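Local atomic coordinates of metallo-beta-lactamase family protein (Staphylococcus aureus, PDB entry 3R2U), a protein that probably oxidises persulfide sulfur at an iron site in its metallo-beta-lactamase domain, which is joined to rhodanese-like sequence. Residues A[120-123]-A[124-128]; A[301-304]-A[305-309]. All blocks are in the same frame, centred on the assembly; numbering follows the deposited sequence.

Contact 1. Residues A[120-123]-A[124-128]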
ATOM      1  N   HIS A 120      -6.006 -37.420   0.715  1.00 26.91           N
ATOM      2  CA  HIS A 120      -5.126 -38.577   0.564  1.00 27.36           C
ATOM      3  C   HIS A 120      -4.337 -38.756   1.842  1.00 26.16           C
ATOM      4  O   HIS A 120      -3.599 -37.869   2.237  1.00 25.04           O
ATOM      5  CB  HIS A 120      -4.150 -38.401  -0.606  1.00 27.87           C
ATOM      6  CG  HIS A 120      -4.817 -38.326  -1.933  1.00 31.29           C
ATOM      7  ND1 HIS A 120      -5.247 -37.137  -2.481  1.00 34.87           N
ATOM      8  CD2 HIS A 120      -5.149 -39.296  -2.819  1.00 34.48           C
ATOM      9  CE1 HIS A 120      -5.816 -37.377  -3.652  1.00 35.57           C
ATOM     10  NE2 HIS A 120      -5.770 -38.680  -3.879  1.00 38.03           N
ATOM     11  N   PHE A 121      -4.523 -39.887   2.499  1.00 25.60           N
ATOM     12  CA  PHE A 121      -3.778 -40.208   3.706  1.00 25.85           C
ATOM     13  C   PHE A 121      -2.583 -41.003   3.239  1.00 26.68           C
ATOM     14  O   PHE A 121      -2.716 -42.152   2.840  1.00 28.49           O
ATOM     15  CB  PHE A 121      -4.647 -40.997   4.668  1.00 26.86           C
ATOM     16  CG  PHE A 121      -5.814 -40.215   5.181  1.00 25.76           C
ATOM     17  CD1 PHE A 121      -7.029 -40.243   4.522  1.00 28.73           C
ATOM     18  CD2 PHE A 121      -5.685 -39.421   6.304  1.00 27.89           C
ATOM     19  CE1 PHE A 121      -8.108 -39.510   4.999  1.00 26.71           C
ATOM     20  CE2 PHE A 121      -6.760 -38.697   6.786  1.00 23.93           C
ATOM     21  CZ  PHE A 121      -7.963 -38.743   6.139  1.00 26.50           C
ATOM     22  N   VAL A 122      -1.417 -40.381   3.261  1.00 24.65           N
ATOM     23  CA  VAL A 122      -0.224 -41.016   2.734  1.00 25.34           C
ATOM     24  C   VAL A 122       0.591 -41.747   3.778  1.00 27.36           C
ATOM     25  O   VAL A 122       0.549 -41.426   4.967  1.00 28.62           O
ATOM     26  CB  VAL A 122       0.666 -39.991   1.971  1.00 23.33           C
ATOM     27  CG1 VAL A 122      -0.113 -39.437   0.783  1.00 21.89           C
ATOM     28  CG2 VAL A 122       1.136 -38.845   2.887  1.00 22.36           C
ATOM     29  N   GLN A 123       1.343 -42.742   3.325  1.00 28.71           N
ATOM     30  CA  GLN A 123       2.189 -43.514   4.213  1.00 28.70           C
ATOM     31  C   GLN A 123       3.607 -43.589   3.707  1.00 27.71           C
ATOM     32  O   GLN A 123       3.892 -43.224   2.577  1.00 27.14           O
ATOM     33  CB  GLN A 123       1.587 -44.897   4.372  1.00 30.81           C
ATOM     34  CG  GLN A 123       0.266 -44.836   5.134  1.00 35.74           C
ATOM     35  CD  GLN A 123      -0.328 -46.176   5.410  1.00 42.88           C
ATOM     36  OE1 GLN A 123      -0.148 -47.122   4.646  1.00 49.84           O
ATOM     37  NE2 GLN A 123      -1.064 -46.272   6.508  1.00 50.35           N
ATOM     38  N   HIS A 124       4.493 -44.078   4.560  1.00 27.06           N
ATOM     39  CA  HIS A 124       5.883 -44.250   4.219  1.00 25.51           C
ATOM     40  C   HIS A 124       6.045 -44.889   2.826  1.00 26.16           C
ATOM     41  O   HIS A 124       5.389 -45.881   2.499  1.00 25.22           O
ATOM     42  CB  HIS A 124       6.552 -45.122   5.279  1.00 26.00           C
ATOM     43  CG  HIS A 124       8.018 -45.287   5.078  1.00 27.79           C
ATOM     44  ND1 HIS A 124       8.908 -44.256   5.277  1.00 25.87           N
ATOM     45  CD2 HIS A 124       8.757 -46.363   4.722  1.00 31.18           C
ATOM     46  CE1 HIS A 124      10.133 -44.685   5.026  1.00 28.34           C
ATOM     47  NE2 HIS A 124      10.068 -45.957   4.685  1.00 30.16           N
ATOM     48  N   ASN A 125       6.918 -44.308   2.014  1.00 25.37           N
ATOM     49  CA  ASN A 125       7.201 -44.801   0.654  1.00 27.72           C
ATOM     50  C   ASN A 125       6.205 -44.455  -0.442  1.00 27.39           C
ATOM     51  O   ASN A 125       6.476 -44.749  -1.602  1.00 29.39           O
ATOM     52  CB  ASN A 125       7.480 -46.322   0.622  1.00 29.53           C
ATOM     53  CG  ASN A 125       8.956 -46.648   0.645  1.00 32.43           C
ATOM     54  OD1 ASN A 125       9.797 -45.761   0.609  1.00 35.88           O
ATOM     55  ND2 ASN A 125       9.271 -47.923   0.652  1.00 32.69           N
ATOM     56  N   ASP A 126       5.066 -43.864  -0.108  1.00 27.35           N
ATOM     57  CA  ASP A 126       4.131 -43.429  -1.146  1.00 27.58           C
ATOM     58  C   ASP A 126       4.839 -42.345  -1.957  1.00 27.46           C
ATOM     59  O   ASP A 126       5.693 -41.616  -1.430  1.00 24.94           O
ATOM     60  CB  ASP A 126       2.839 -42.826  -0.560  1.00 27.12           C
ATOM     61  CG  ASP A 126       1.863 -43.876  -0.049  1.00 26.94           C
ATOM     62  OD1 ASP A 126       2.051 -45.081  -0.310  1.00 28.73           O
ATOM     63  OD2 ASP A 126       0.879 -43.479   0.603  1.00 26.68           O
ATOM     64  N   ASP A 127       4.509 -42.266  -3.241  1.00 28.21           N
ATOM     65  CA  ASP A 127       5.051 -41.230  -4.104  1.00 27.78           C
ATOM     66  C   ASP A 127       3.916 -40.321  -4.498  1.00 26.79           C
ATOM     67  O   ASP A 127       2.839 -40.783  -4.789  1.00 28.90           O
ATOM     68  CB  ASP A 127       5.673 -41.817  -5.370  1.00 29.49           C
ATOM     69  CG  ASP A 127       6.930 -42.623  -5.095  1.00 31.98           C
ATOM     70  OD1 ASP A 127       7.701 -42.281  -4.164  1.00 33.91           O
ATOM     71  OD2 ASP A 127       7.154 -43.595  -5.834  1.00 36.50           O
ATOM     72  N   ILE A 128       4.169 -39.024  -4.498  1.00 26.50           N
ATOM     73  CA  ILE A 128       3.200 -38.029  -4.920  1.00 25.35           C
ATOM     74  C   ILE A 128       3.869 -37.313  -6.091  1.00 24.85           C
ATOM     75  O   ILE A 128       4.998 -36.898  -5.973  1.00 23.60           O
ATOM     76  CB  ILE A 128       2.937 -36.988  -3.821  1.00 23.33           C
ATOM     77  CG1 ILE A 128       2.513 -37.655  -2.516  1.00 24.25           C
ATOM     78  CG2 ILE A 128       1.870 -35.983  -4.250  1.00 22.42           C
ATOM     79  CD1 ILE A 128       2.531 -36.701  -1.323  1.00 21.20           C
TER
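Asp126 holds CG beside its own backbone N and anti to its carbonyl carbon (chi1 -77°), which turns the carboxylate back over Gln123. These two residues are the ends of a type II beta turn, Gln123-His124-Asn125-Asp126. The turn leads from strand 120-122, outermost in one mixed sheet of the metallo-beta-lactamase fold, to strand 127-130, outermost in the other.

Two bonds running in opposite directions close the turn. Asp126 N donates to Gln123 O over 3.0 Å, the usual backbone bond of a beta turn. Gln123 N donates to Asp126 OD2 over 2.9 Å, and the bond is nearly straight at 167°. This N-H reaches OD2 from above the carboxylate, 60° out of its plane. The same oxygen lies close over the end of the strand, 3.4 Å from Val122 CA and 3.8 Å from Val122 CB. Asn125 takes the left-handed backbone conformation expected at the third place of a type II turn.

The rest of the turn is tied to its neighbours. His124 ND1 is hydrogen-bonded to His139 N, and His124 N to Glu105 OE2. Beneath the turn, Val122 and Ile128 are buried, and each directs its CB toward the other strand; Tyr101 and Val137 pack against both. Their link is apolar and loose: Val122 CG1 stands 4.3 Å from Ile128 CD1.

Contact 2. Residues A[301-304]-A[305-309]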
ATOM      1  N   ASP A 301      -3.407  -4.422  24.287  1.00 19.41           N
ATOM      2  CA  ASP A 301      -2.918  -3.130  23.820  1.00 20.87           C
ATOM      3  C   ASP A 301      -1.723  -3.444  22.944  1.00 19.52           C
ATOM      4  O   ASP A 301      -0.734  -4.013  23.401  1.00 18.77           O
ATOM      5  CB  ASP A 301      -2.565  -2.246  25.010  1.00 20.39           C
ATOM      6  CG  ASP A 301      -2.181  -0.811  24.617  1.00 23.58           C
ATOM      7  OD1 ASP A 301      -1.583  -0.573  23.548  1.00 24.48           O
ATOM      8  OD2 ASP A 301      -2.463   0.093  25.424  1.00 27.71           O
ATOM      9  N   LEU A 302      -1.856  -3.082  21.678  1.00 19.70           N
ATOM     10  CA  LEU A 302      -0.869  -3.392  20.638  1.00 19.53           C
ATOM     11  C   LEU A 302       0.293  -2.450  20.527  1.00 20.59           C
ATOM     12  O   LEU A 302       1.176  -2.674  19.693  1.00 21.44           O
ATOM     13  CB  LEU A 302      -1.575  -3.412  19.278  1.00 20.09           C
ATOM     14  CG  LEU A 302      -2.721  -4.407  19.168  1.00 18.08           C
ATOM     15  CD1 LEU A 302      -3.450  -4.194  17.862  1.00 18.09           C
ATOM     16  CD2 LEU A 302      -2.220  -5.834  19.278  1.00 19.34           C
ATOM     17  N   ARG A 303       0.318  -1.393  21.346  1.00 21.03           N
ATOM     18  CA  ARG A 303       1.393  -0.411  21.253  1.00 21.46           C
ATOM     19  C   ARG A 303       2.706  -0.935  21.840  1.00 21.75           C
ATOM     20  O   ARG A 303       2.753  -2.002  22.444  1.00 19.91           O
ATOM     21  CB  ARG A 303       0.990   0.895  21.958  1.00 22.30           C
ATOM     22  CG  ARG A 303      -0.224   1.600  21.345  1.00 23.70           C
ATOM     23  CD  ARG A 303      -0.610   2.783  22.189  1.00 23.75           C
ATOM     24  NE  ARG A 303      -0.977   2.317  23.520  1.00 24.71           N
ATOM     25  CZ  ARG A 303      -0.865   3.031  24.635  1.00 25.41           C
ATOM     26  NH1 ARG A 303      -0.395   4.265  24.607  1.00 29.33           N
ATOM     27  NH2 ARG A 303      -1.207   2.490  25.790  1.00 27.49           N
ATOM     28  N   SER A 304       3.777  -0.179  21.619  1.00 23.18           N
ATOM     29  CA  SER A 304       5.092  -0.520  22.153  1.00 24.79           C
ATOM     30  C   SER A 304       5.048  -0.541  23.680  1.00 24.92           C
ATOM     31  O   SER A 304       4.192   0.121  24.312  1.00 24.62           O
ATOM     32  CB  SER A 304       6.143   0.497  21.711  1.00 25.70           C
ATOM     33  OG  SER A 304       5.927   1.769  22.332  1.00 25.31           O
ATOM     34  N   LYS A 305       5.965  -1.287  24.281  1.00 25.56           N
ATOM     35  CA  LYS A 305       6.040  -1.314  25.738  1.00 26.34           C
ATOM     36  C   LYS A 305       6.300   0.091  26.291  1.00 25.78           C
ATOM     37  O   LYS A 305       5.805   0.418  27.362  1.00 26.41           O
ATOM     38  CB  LYS A 305       7.053  -2.346  26.256  1.00 28.09           C
ATOM     39  CG  LYS A 305       8.499  -2.063  25.951  1.00 34.21           C
ATOM     40  CD  LYS A 305       9.406  -3.174  26.507  1.00 40.20           C
ATOM     41  CE  LYS A 305      10.901  -2.821  26.373  1.00 43.95           C
ATOM     42  NZ  LYS A 305      11.275  -2.593  24.948  1.00 46.07           N
ATOM     43  N   GLU A 306       7.066   0.929  25.591  0.70 27.08           N
ATOM     44  CA  GLU A 306       7.284   2.280  26.112  0.70 28.22           C
ATOM     45  C   GLU A 306       6.025   3.149  26.020  0.70 26.42           C
ATOM     46  O   GLU A 306       5.776   3.958  26.907  0.70 27.33           O
ATOM     47  CB  GLU A 306       8.549   2.989  25.582  0.70 31.43           C
ATOM     48  CG  GLU A 306       9.007   2.639  24.210  0.70 35.55           C
ATOM     49  CD  GLU A 306       9.735   1.317  24.153  0.70 39.60           C
ATOM     50  OE1 GLU A 306      10.577   1.051  25.041  0.70 44.84           O
ATOM     51  OE2 GLU A 306       9.473   0.554  23.206  0.70 42.24           O
ATOM     52  N   ALA A 307       5.231   2.990  24.969  1.00 24.29           N
ATOM     53  CA  ALA A 307       3.966   3.733  24.871  1.00 24.60           C
ATOM     54  C   ALA A 307       3.034   3.288  25.995  1.00 24.28           C
ATOM     55  O   ALA A 307       2.397   4.102  26.654  1.00 24.09           O
ATOM     56  CB  ALA A 307       3.276   3.506  23.494  1.00 21.60           C
ATOM     57  N   TYR A 308       2.964   1.982  26.200  1.00 24.31           N
ATOM     58  CA  TYR A 308       2.111   1.414  27.225  1.00 25.67           C
ATOM     59  C   TYR A 308       2.500   1.987  28.565  1.00 27.10           C
ATOM     60  O   TYR A 308       1.647   2.433  29.311  1.00 27.32           O
ATOM     61  CB  TYR A 308       2.210  -0.118  27.217  1.00 25.36           C
ATOM     62  CG  TYR A 308       1.250  -0.805  28.148  1.00 22.98           C
ATOM     63  CD1 TYR A 308      -0.080  -0.949  27.803  1.00 22.90           C
ATOM     64  CD2 TYR A 308       1.676  -1.331  29.365  1.00 28.00           C
ATOM     65  CE1 TYR A 308      -0.968  -1.584  28.629  1.00 25.04           C
ATOM     66  CE2 TYR A 308       0.786  -1.975  30.221  1.00 27.87           C
ATOM     67  CZ  TYR A 308      -0.539  -2.092  29.838  1.00 29.29           C
ATOM     68  OH  TYR A 308      -1.440  -2.731  30.638  1.00 32.24           O
ATOM     69  N   HIS A 309       3.796   2.008  28.854  1.00 30.73           N
ATOM     70  CA  HIS A 309       4.304   2.554  30.126  1.00 32.49           C
ATOM     71  C   HIS A 309       3.988   4.052  30.242  1.00 33.76           C
ATOM     72  O   HIS A 309       3.673   4.551  31.319  1.00 32.69           O
ATOM     73  CB  HIS A 309       5.815   2.314  30.244  1.00 34.51           C
ATOM     74  CG  HIS A 309       6.407   2.796  31.533  1.00 40.29           C
ATOM     75  ND1 HIS A 309       6.946   4.060  31.682  1.00 48.75           N
ATOM     76  CD2 HIS A 309       6.543   2.186  32.736  1.00 44.82           C
ATOM     77  CE1 HIS A 309       7.385   4.206  32.921  1.00 48.10           C
ATOM     78  NE2 HIS A 309       7.151   3.084  33.581  1.00 46.64           N
TER
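Ser304 meets Ala307 and Tyr308 at the start of helix 305-310, where the chain turns from strand 298-301 into the helix. Ser304 is the N-cap. Its OG sits between its own backbone N and carbonyl carbon (chi1 69°), facing the first turn of the helix. There OG accepts from Ala307 N at 3.0 Å. The methyl of Ala307 lies against the same atom, with CB 3.4 Å from Ser304 OG. Ser304 O serves the next residue: Tyr308 N donates to it over 2.9 Å, the first i to i+4 bond of the helix. Ser304 thus binds two successive helix N-H groups, one through its hydroxyl and one through its carbonyl.

Ala307 CB also packs on Arg303 CB, 3.8 Å away. Ala307 also packs on Ala307 of the second subunit, so this helix start lies at a subunit interface.

The Tyr308 ring presents its edge to Asp301. Tyr308 CD1 is 3.5 Å from Asp301 OD2, which lies in the ring plane, and carboxylate and ring stand 85° apart. The Tyr308 hydroxyl is hydrogen-bonded to Thr316 O. Asp301 itself is gripped side-on by Arg303: NE reaches Asp301 OD1 at 3.0 Å, and NH2 reaches Asp301 OD2 at 2.7 Å. OD1 takes a second bond from Arg303 N, which makes an Asx turn. Arg303 lays one guanidinium face over the backbone of Ala307 and Tyr308. An Asp-Leu-Arg-Ser run whose aspartate closes a parallel strand and whose serine caps the next helix is consistent with a rhodanese-like fold.

Both contacts are local, partly buried joints between secondary structures, but they serve different parts of the chain. Contact 1 connects the edge strands of two sheets in the metallo-beta-lactamase fold. Contact 2 connects a strand of the parallel sheet to a helix. Their centres are 48 Å apart, on opposite sides of the chain's centre, and they share no element. In both, an aspartate carboxylate accepts from a backbone N-H. Contact 1 adds a small apolar pair, buried beneath an exposed turn. Contact 2 adds a hydroxyl cap and an aspartate-arginine salt bridge. It also borders a second subunit, whereas no other chain of the assembly touches 120-128.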